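Local coordinates for intracellular growth locus, subunit C (Francisella tularensis subsp. tularensis, PDB 2QWU), which is a pathogenicity island protein named for intracellular growth and probably serves as an Hcp-like component of the bacterium's type VI secretion system, at residues Pro24-Ile28 and Gly29-Asn33; Asn98-Thr101 and Lys102-Lys106; Lys106-Ser109 and Ile110-Ser114; Pro150-Ala153 and Lys154-Ser157. The protein carries 2 engineered substitutions. All coordinates share one frame; numbering follows the deposited sequence. Where two conformers were deposited one is given.

Interaction 1: Pro24-Ile28 and Gly29-Asn33; sequences PTACI and GSHPN
The contact between His31 and Ala26 is a side-chain-to-backbone hydrogen bond that bridges a bend in the surface loop between strands 18-21 and 37-43. His31 lies five positions after Ala26 in one continuous chain. His31 NE2 donates to Ala26 O at 2.7 Å, and the N-H...O angle is 155°. The donor lies in the carbonyl plane, on a lone pair of the oxygen, and the oxygen in turn lies in the plane of the imidazole. The ring therefore meets the carbonyl with its edge. The same edge has Ile28 O near its plane, 3.6 Å from His31 CD2. Ala26 CB lies 4.1 Å from His31 CE1, a looser apolar touch.

The His31 ring is held at both nitrogens. Asn33 N donates to His31 ND1 at 3.0 Å, from 20° out of the ring plane. Donation by NE2 and acceptance by ND1 are consistent with a neutral ring carrying its proton on NE2. His31 CG sits between its backbone N and carbonyl carbon (chi1 62°), which turns the ring back across the bend of the loop.

On the Ala26 side, residues Thr25 to Ile28 form a type I turn, with Ile28 N bonded to Thr25 O at 3.1 Å. Gly29 follows with a positive phi and carries the chain round toward His31.

The loop is tied to its surroundings by a hydrogen bond between Pro24 O and Tyr175 OH and by backbone bonding of Cys27 with Ile55. Arg35 binds Asn33 O just before strand 37-43, while Tyr175 connects the loop to strand 173-184.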
loop_
_atom_site.group_PDB
_atom_site.type_symbol
_atom_site.label_atom_id
_atom_site.label_comp_id
_atom_site.label_asym_id
_atom_site.label_seq_id
_atom_site.Cartn_x
_atom_site.Cartn_y
_atom_site.Cartn_z
ATOM N N PRO A 24 -6.069 -9.030 -5.367
ATOM C CA PRO A 24 -6.115 -7.710 -6.037
ATOM C C PRO A 24 -7.353 -6.850 -5.770
ATOM O O PRO A 24 -7.221 -5.643 -5.660
ATOM C CB PRO A 24 -5.985 -8.047 -7.523
ATOM C CG PRO A 24 -5.273 -9.355 -7.502
ATOM C CD PRO A 24 -5.900 -10.115 -6.347
ATOM N N THR A 25 -8.540 -7.449 -5.650
ATOM C CA THR A 25 -9.714 -6.619 -5.375
ATOM C C THR A 25 -10.216 -6.875 -3.955
ATOM O O THR A 25 -11.398 -6.710 -3.667
ATOM C CB THR A 25 -10.850 -6.879 -6.376
ATOM O OG1 THR A 25 -11.206 -8.261 -6.319
ATOM C CG2 THR A 25 -10.421 -6.478 -7.791
ATOM N N ALA A 26 -9.316 -7.236 -3.043
ATOM C CA ALA A 26 -9.728 -7.488 -1.667
ATOM C C ALA A 26 -10.397 -6.264 -1.015
ATOM O O ALA A 26 -11.218 -6.433 -0.101
ATOM C CB ALA A 26 -8.531 -7.913 -0.819
ATOM N N CYS A 27 -10.037 -5.059 -1.488
ATOM C CA CYS A 27 -10.572 -3.800 -0.929
ATOM C C CYS A 27 -12.082 -3.611 -1.173
ATOM O O CYS A 27 -12.696 -2.722 -0.573
ATOM C CB CYS A 27 -9.774 -2.584 -1.495
ATOM S SG CYS A 27 -9.874 -2.333 -3.282
ATOM N N ILE A 28 -12.677 -4.399 -2.078
ATOM C CA ILE A 28 -14.091 -4.285 -2.301
ATOM C C ILE A 28 -14.791 -5.612 -2.089
ATOM O O ILE A 28 -14.169 -6.671 -1.940
ATOM C CB ILE A 28 -14.424 -3.736 -3.729
ATOM C CG1 ILE A 28 -13.962 -4.738 -4.811
ATOM C CG2 ILE A 28 -13.833 -2.337 -3.864
ATOM C CD1 ILE A 28 -14.397 -4.390 -6.287
ATOM N N GLY A 29 -16.106 -5.569 -2.020
ATOM C CA GLY A 29 -16.822 -6.825 -1.831
ATOM C C GLY A 29 -17.042 -7.228 -0.375
ATOM O O GLY A 29 -16.562 -6.560 0.558
ATOM N N SER A 30 -17.750 -8.341 -0.203
ATOM C CA SER A 30 -18.146 -8.918 1.102
ATOM C C SER A 30 -17.388 -10.221 1.304
ATOM O O SER A 30 -17.764 -11.219 0.700
ATOM C CB SER A 30 -19.647 -9.292 1.118
ATOM O OG SER A 30 -20.433 -8.120 1.136
ATOM N N HIS A 31 -16.353 -10.217 2.130
ATOM C CA HIS A 31 -15.555 -11.429 2.354
ATOM C C HIS A 31 -14.800 -11.288 3.662
ATOM O O HIS A 31 -14.694 -10.201 4.182
ATOM C CB HIS A 31 -14.587 -11.639 1.184
ATOM C CG HIS A 31 -13.596 -10.539 1.013
ATOM N ND1 HIS A 31 -12.367 -10.540 1.638
ATOM C CD2 HIS A 31 -13.662 -9.379 0.322
ATOM C CE1 HIS A 31 -11.724 -9.431 1.341
ATOM N NE2 HIS A 31 -12.494 -8.706 0.544
ATOM N N PRO A 32 -14.260 -12.395 4.208
ATOM C CA PRO A 32 -13.533 -12.354 5.472
ATOM C C PRO A 32 -12.020 -12.222 5.362
ATOM O O PRO A 32 -11.330 -12.376 6.349
ATOM C CB PRO A 32 -13.900 -13.705 6.076
ATOM C CG PRO A 32 -13.830 -14.606 4.866
ATOM C CD PRO A 32 -14.527 -13.794 3.803
ATOM N N ASN A 33 -11.514 -11.994 4.166
ATOM C CA ASN A 33 -10.047 -11.992 3.958
ATOM C C ASN A 33 -9.424 -10.636 4.181
ATOM O O ASN A 33 -10.133 -9.614 4.301
ATOM C CB ASN A 33 -9.722 -12.517 2.536
ATOM C CG ASN A 33 -10.505 -13.777 2.198
ATOM O OD1 ASN A 33 -10.462 -14.745 2.948
ATOM N ND2 ASN A 33 -11.245 -13.756 1.090
#

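Interaction 2: Asn98-Thr101 and Lys102-Lys106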
loop_
_atom_site.group_PDB
_atom_site.type_symbol
_atom_site.label_atom_id
_atom_site.label_comp_id
_atom_site.label_asym_id
_atom_site.label_seq_id
_atom_site.Cartn_x
_atom_site.Cartn_y
_atom_site.Cartn_z
ATOM N N ASN A 98 -5.702 8.026 -19.887
ATOM C CA ASN A 98 -4.849 9.176 -20.081
ATOM C C ASN A 98 -4.094 9.527 -18.788
ATOM O O ASN A 98 -2.967 10.002 -18.833
ATOM C CB ASN A 98 -5.680 10.353 -20.599
ATOM C CG ASN A 98 -5.470 11.611 -19.802
ATOM O OD1 ASN A 98 -6.020 11.778 -18.703
ATOM N ND2 ASN A 98 -4.677 12.509 -20.347
ATOM N N VAL A 99 -4.697 9.269 -17.639
ATOM C CA VAL A 99 -4.053 9.563 -16.362
ATOM C C VAL A 99 -2.884 8.597 -16.119
ATOM O O VAL A 99 -1.879 8.967 -15.527
ATOM C CB VAL A 99 -5.084 9.509 -15.163
ATOM C CG1 VAL A 99 -4.372 9.621 -13.841
ATOM C CG2 VAL A 99 -6.078 10.661 -15.271
ATOM N N ARG A 100 -2.993 7.368 -16.599
ATOM C CA ARG A 100 -1.906 6.426 -16.430
ATOM C C ARG A 100 -0.648 6.966 -17.124
ATOM O O ARG A 100 0.459 6.955 -16.587
ATOM C CB ARG A 100 -2.303 5.093 -17.053
ATOM C CG ARG A 100 -1.153 4.205 -17.396
ATOM C CD ARG A 100 -1.548 3.415 -18.589
ATOM N NE ARG A 100 -0.545 2.460 -18.991
ATOM C CZ ARG A 100 -0.795 1.450 -19.816
ATOM N NH1 ARG A 100 -2.017 1.275 -20.327
ATOM N NH2 ARG A 100 0.167 0.581 -20.100
ATOM N N THR A 101 -0.829 7.432 -18.348
ATOM C CA THR A 101 0.301 7.924 -19.120
ATOM C C THR A 101 0.903 9.166 -18.467
ATOM O O THR A 101 2.108 9.311 -18.427
ATOM C CB THR A 101 -0.140 8.241 -20.582
ATOM O OG1 THR A 101 -0.783 7.088 -21.135
ATOM C CG2 THR A 101 1.101 8.638 -21.458
ATOM N N LYS A 102 0.070 10.050 -17.936
ATOM C CA LYS A 102 0.576 11.250 -17.303
ATOM C C LYS A 102 1.313 10.980 -15.994
ATOM O O LYS A 102 2.297 11.654 -15.655
ATOM C CB LYS A 102 -0.566 12.273 -17.134
ATOM C CG LYS A 102 -1.178 12.622 -18.534
ATOM C CD LYS A 102 -0.111 13.192 -19.514
ATOM C CE LYS A 102 -0.082 12.386 -20.815
ATOM N NZ LYS A 102 0.811 13.012 -21.841
ATOM N N ILE A 103 0.880 9.971 -15.246
ATOM C CA ILE A 103 1.606 9.666 -14.030
ATOM C C ILE A 103 2.968 9.069 -14.422
ATOM O O ILE A 103 4.009 9.380 -13.851
ATOM C CB ILE A 103 0.833 8.644 -13.151
ATOM C CG1 ILE A 103 -0.442 9.308 -12.648
ATOM C CG2 ILE A 103 1.706 8.170 -12.024
ATOM C CD1 ILE A 103 -1.331 8.365 -11.837
ATOM N N GLU A 104 2.969 8.212 -15.428
ATOM C CA GLU A 104 4.215 7.577 -15.815
ATOM C C GLU A 104 5.240 8.613 -16.253
ATOM O O GLU A 104 6.443 8.534 -15.907
ATOM C CB GLU A 104 3.978 6.581 -16.958
ATOM C CG GLU A 104 3.186 5.343 -16.620
ATOM C CD GLU A 104 2.844 4.502 -17.877
ATOM O OE1 GLU A 104 2.776 5.059 -19.021
ATOM O OE2 GLU A 104 2.610 3.285 -17.733
ATOM N N GLU A 105 4.763 9.574 -17.036
ATOM C CA GLU A 105 5.652 10.646 -17.529
ATOM C C GLU A 105 6.175 11.541 -16.435
ATOM O O GLU A 105 7.309 11.993 -16.484
ATOM C CB GLU A 105 4.919 11.513 -18.583
ATOM C CG GLU A 105 4.738 10.794 -19.916
ATOM C CD GLU A 105 3.905 11.596 -20.903
ATOM O OE1 GLU A 105 3.576 12.772 -20.580
ATOM O OE2 GLU A 105 3.557 11.054 -21.976
ATOM N N LYS A 106 5.329 11.846 -15.463
ATOM C CA LYS A 106 5.740 12.694 -14.357
ATOM C C LYS A 106 6.782 11.978 -13.503
ATOM O O LYS A 106 7.779 12.564 -13.099
ATOM C CB LYS A 106 4.517 13.065 -13.511
ATOM C CG LYS A 106 4.842 14.032 -12.382
ATOM C CD LYS A 106 5.258 15.416 -12.944
ATOM C CE LYS A 106 5.592 16.412 -11.824
ATOM N NZ LYS A 106 4.344 16.698 -11.021
#
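Arg100 sends CG away from its backbone N, and a bend further out (chi2 -148°) brings NE round toward Glu104. Glu104 CG stands beside its own backbone N, and the extended chain beyond it reaches back along the helix. The two meet as a salt bridge one turn apart. Arg100 NE to Glu104 OE2 is 3.5 Å, a weak bond despite an N-H...O angle of 169°. OE2 lies at the guanidinium edge, near its plane, but the carboxylate is turned 75° against that plane.

A second ion pair sits at Lys102 and Glu105, with Lys102 NZ 3.0 Å from Glu105 OE1, on the syn side but tilted out of the carboxylate plane. Glu105 also runs alongside Thr101, and its OE2 comes within 3.5 Å of Thr101 CG2. Val99 CG1 and Ile103 CD1 touch at 3.9 Å, an apolar pair. Backbone bonds such as Ile103 N to Val99 O, 2.9 Å, hold the spacing.

Arg100, Ile103 and Glu104 also rest on Ile160 of strand 157-162. Charged i to i+3 and i to i+4 pairs beside buried Ile103 are typical of an amphipathic alpha helix packed on a sheet.

Interaction 3: Lys106-Ser109 and Ile110-Ser114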
loop_
_atom_site.group_PDB
_atom_site.type_symbol
_atom_site.label_atom_id
_atom_site.label_comp_id
_atom_site.label_asym_id
_atom_site.label_seq_id
_atom_site.Cartn_x
_atom_site.Cartn_y
_atom_site.Cartn_z
ATOM N N LYS A 106 5.329 11.846 -15.463
ATOM C CA LYS A 106 5.740 12.694 -14.357
ATOM C C LYS A 106 6.782 11.978 -13.503
ATOM O O LYS A 106 7.779 12.564 -13.099
ATOM C CB LYS A 106 4.517 13.065 -13.511
ATOM C CG LYS A 106 4.842 14.032 -12.382
ATOM C CD LYS A 106 5.258 15.416 -12.944
ATOM C CE LYS A 106 5.592 16.412 -11.824
ATOM N NZ LYS A 106 4.344 16.698 -11.021
ATOM N N VAL A 107 6.565 10.688 -13.249
ATOM C CA VAL A 107 7.521 9.940 -12.458
ATOM C C VAL A 107 8.892 9.893 -13.131
ATOM O O VAL A 107 9.903 10.212 -12.508
ATOM C CB VAL A 107 6.984 8.491 -12.164
ATOM C CG1 VAL A 107 8.102 7.645 -11.587
ATOM C CG2 VAL A 107 5.781 8.572 -11.216
ATOM N N SER A 108 8.912 9.555 -14.414
ATOM C CA SER A 108 10.123 9.477 -15.186
ATOM C C SER A 108 10.861 10.828 -15.205
ATOM O O SER A 108 12.095 10.884 -15.119
ATOM C CB SER A 108 9.784 9.032 -16.624
ATOM O OG SER A 108 10.979 8.830 -17.375
ATOM N N SER A 109 10.119 11.913 -15.321
ATOM C CA SER A 109 10.750 13.223 -15.350
ATOM C C SER A 109 11.468 13.581 -14.039
ATOM O O SER A 109 12.540 14.207 -14.038
ATOM C CB SER A 109 9.698 14.272 -15.648
ATOM O OG SER A 109 9.356 14.176 -17.034
ATOM N N ILE A 110 10.840 13.259 -12.916
ATOM C CA ILE A 110 11.468 13.572 -11.634
ATOM C C ILE A 110 12.586 12.610 -11.378
ATOM O O ILE A 110 13.655 12.986 -10.905
ATOM C CB ILE A 110 10.468 13.501 -10.513
ATOM C CG1 ILE A 110 9.385 14.532 -10.809
ATOM C CG2 ILE A 110 11.188 13.741 -9.178
ATOM C CD1 ILE A 110 8.101 14.413 -10.001
ATOM N N LEU A 111 12.351 11.362 -11.707
ATOM C CA LEU A 111 13.361 10.344 -11.535
ATOM C C LEU A 111 14.661 10.643 -12.303
ATOM O O LEU A 111 15.761 10.324 -11.813
ATOM C CB LEU A 111 12.821 9.008 -12.010
ATOM C CG LEU A 111 13.739 7.824 -11.738
ATOM C CD1 LEU A 111 13.838 7.579 -10.215
ATOM C CD2 LEU A 111 13.162 6.618 -12.404
ATOM N N GLN A 112 14.548 11.225 -13.504
ATOM C CA GLN A 112 15.733 11.538 -14.314
ATOM C C GLN A 112 16.364 12.878 -13.928
ATOM O O GLN A 112 17.532 13.105 -14.168
ATOM C CB GLN A 112 15.354 11.546 -15.798
ATOM C CG GLN A 112 15.114 10.158 -16.346
ATOM C CD GLN A 112 14.619 10.157 -17.783
ATOM O OE1 GLN A 112 15.258 10.719 -18.694
ATOM N NE2 GLN A 112 13.473 9.505 -18.003
ATOM N N ALA A 113 15.588 13.766 -13.344
ATOM C CA ALA A 113 16.104 15.048 -12.934
ATOM C C ALA A 113 16.876 14.800 -11.637
ATOM O O ALA A 113 18.094 14.892 -11.625
ATOM C CB ALA A 113 14.954 16.041 -12.730
ATOM N N SER A 114 16.179 14.443 -10.558
ATOM C CA SER A 114 16.837 14.163 -9.267
ATOM C C SER A 114 16.009 13.075 -8.601
ATOM O O SER A 114 14.976 13.335 -7.995
ATOM C CB SER A 114 16.849 15.411 -8.384
ATOM O OG SER A 114 17.626 15.145 -7.216
#
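Two i to i+4 side-chain pairs, Ser108 with Gln112 and Lys106 with Ile110, belong to the C-terminal part of alpha helix 97-114. Ser108 OG lies trans to the backbone N (chi1 -175°), which sets it beside the amide of Gln112. Gln112 NE2 donates to Ser108 OG at 2.7 Å. The bond is short but weak, since the N-H...O angle is only 118°. The backbone N of Gln112 binds Ser108 O at 3.0 Å, so a sound backbone bond accompanies the weak side-chain one.

Ile110 CD1 lies against the aliphatic part of Lys106, 3.7 Å from its CE, and the two side chains cross at a slant. The charged end of Lys106 goes on to Glu46 and the carbonyl of Ala44. Ile110 also touches Ala44, so both side chains meet the tight connection between strands 37-43 and 46-47.

Backbone bonding changes along these turns. Leu111 N to Val107 O is 2.8 Å and nearly straight. Ala113 N to Ser109 O is 3.2 Å, with a bent angle of 137° and the donor above the carbonyl plane. Such less regular bonding is typical of the last turns of a helix. Here one face, with Val107 and Leu111, packs on Phe156 of the turn between strands 147-150 and 157-162, while Gln112 is exposed.

Interaction 4: Pro150-Ala153 and Lys154-Ser157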
loop_
_atom_site.group_PDB
_atom_site.type_symbol
_atom_site.label_atom_id
_atom_site.label_comp_id
_atom_site.label_asym_id
_atom_site.label_seq_id
_atom_site.Cartn_x
_atom_site.Cartn_y
_atom_site.Cartn_z
ATOM N N PRO A 150 12.739 6.910 -4.206
ATOM C CA PRO A 150 13.685 5.974 -4.832
ATOM C C PRO A 150 15.031 5.911 -4.161
ATOM O O PRO A 150 15.556 6.937 -3.741
ATOM C CB PRO A 150 13.853 6.529 -6.254
ATOM C CG PRO A 150 12.612 7.370 -6.466
ATOM C CD PRO A 150 12.384 8.008 -5.131
ATOM N N ILE A 151 15.598 4.716 -4.090
ATOM C CA ILE A 151 16.937 4.565 -3.538
ATOM C C ILE A 151 17.846 5.294 -4.540
ATOM O O ILE A 151 18.750 6.058 -4.157
ATOM C CB ILE A 151 17.353 3.082 -3.469
ATOM C CG1 ILE A 151 16.593 2.380 -2.327
ATOM C CG2 ILE A 151 18.859 3.009 -3.250
ATOM C CD1 ILE A 151 16.477 0.874 -2.501
ATOM N N SER A 152 17.581 5.070 -5.821
ATOM C CA SER A 152 18.333 5.698 -6.909
ATOM C C SER A 152 17.589 5.446 -8.206
ATOM O O SER A 152 16.706 4.602 -8.252
ATOM C CB SER A 152 19.724 5.079 -7.008
ATOM O OG SER A 152 19.627 3.775 -7.556
ATOM N N ALA A 153 17.943 6.155 -9.274
ATOM C CA ALA A 153 17.272 5.936 -10.539
ATOM C C ALA A 153 17.537 4.538 -11.043
ATOM O O ALA A 153 16.651 3.881 -11.606
ATOM C CB ALA A 153 17.742 6.953 -11.583
ATOM N N LYS A 154 18.757 4.055 -10.841
ATOM C CA LYS A 154 19.058 2.720 -11.343
ATOM C C LYS A 154 18.331 1.574 -10.644
ATOM O O LYS A 154 17.973 0.571 -11.281
ATOM C CB LYS A 154 20.569 2.493 -11.316
ATOM C CG LYS A 154 21.187 2.721 -12.674
ATOM C CD LYS A 154 22.604 3.236 -12.545
ATOM C CE LYS A 154 23.236 3.496 -13.916
ATOM N NZ LYS A 154 24.636 3.966 -13.727
ATOM N N ALA A 155 18.101 1.721 -9.343
ATOM C CA ALA A 155 17.430 0.670 -8.566
ATOM C C ALA A 155 15.891 0.683 -8.756
ATOM O O ALA A 155 15.210 -0.328 -8.572
ATOM C CB ALA A 155 17.752 0.861 -7.063
ATOM N N PHE A 156 15.372 1.833 -9.144
ATOM C CA PHE A 156 13.937 2.051 -9.297
ATOM C C PHE A 156 13.277 1.463 -10.526
ATOM O O PHE A 156 13.867 1.423 -11.627
ATOM C CB PHE A 156 13.688 3.558 -9.255
ATOM C CG PHE A 156 12.262 3.923 -9.316
ATOM C CD1 PHE A 156 11.517 4.011 -8.146
ATOM C CD2 PHE A 156 11.670 4.263 -10.542
ATOM C CE1 PHE A 156 10.205 4.449 -8.200
ATOM C CE2 PHE A 156 10.340 4.701 -10.596
ATOM C CZ PHE A 156 9.621 4.794 -9.430
ATOM N N SER A 157 12.062 0.952 -10.336
ATOM C CA SER A 157 11.294 0.392 -11.439
ATOM C C SER A 157 9.809 0.670 -11.197
ATOM O O SER A 157 9.372 0.634 -10.063
ATOM C CB SER A 157 11.535 -1.113 -11.524
ATOM O OG SER A 157 10.856 -1.658 -12.626
#
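Pro150 and Phe156 lie side by side and point the same way, both into the buried side of the loop. Pro150 CG and CB each come to 3.9 Å from Phe156 CD1. The proline meets the ring obliquely. Phe156 CG is trans to the backbone N (chi1 -176°), and this lays the ring alongside the proline. Ile151 CB and Ala155 CB also touch, at 4.2 Å.

Ser152 turns its hydroxyl toward the backbone N-H of Ala155. OG takes this N-H at 3.1 Å with an angle of 155°. Ser152 O also takes the N-H of Phe156 at 3.2 Å. Side chain and carbonyl of one serine thus bind successive N-H groups, which makes an ST motif. A weak bond from Phe156 N to Ala153 O, 3.4 Å, adds to it.

The turn joins strands 147-150 and 157-162, and Ile151 and Ser157 are backbone-bonded to Gly182 and Asp181 of strand 173-184. The chemistry is divided: hydrogen bonds to Ser152 set the bend and satisfy the backbone N-H groups of Ala155 and Phe156, while Pro150 and Phe156 supply the apolar side that is buried.

In the fold
Interactions 2 and 3 are consecutive parts of helix 97-114. They share Lys106, and their centres are 12 Å apart. Interaction 4 packs directly against interaction 3, with centres 11 Å apart. Leu111 CD2 meets Phe156 CD2 at 3.4 Å, Val107 CG1 meets Phe156 CE2 at 3.8 Å, and Leu111 CD1 also reaches Pro150 CG at 3.9 Å. The turn at residues 150-157 thus lies against the later part of the helix, while interaction 2 stays about 8 Å from it at the nearest atoms. Interaction 1 is remote. Its centre lies 34 Å from that of interaction 3, on the opposite side of the chain's centre.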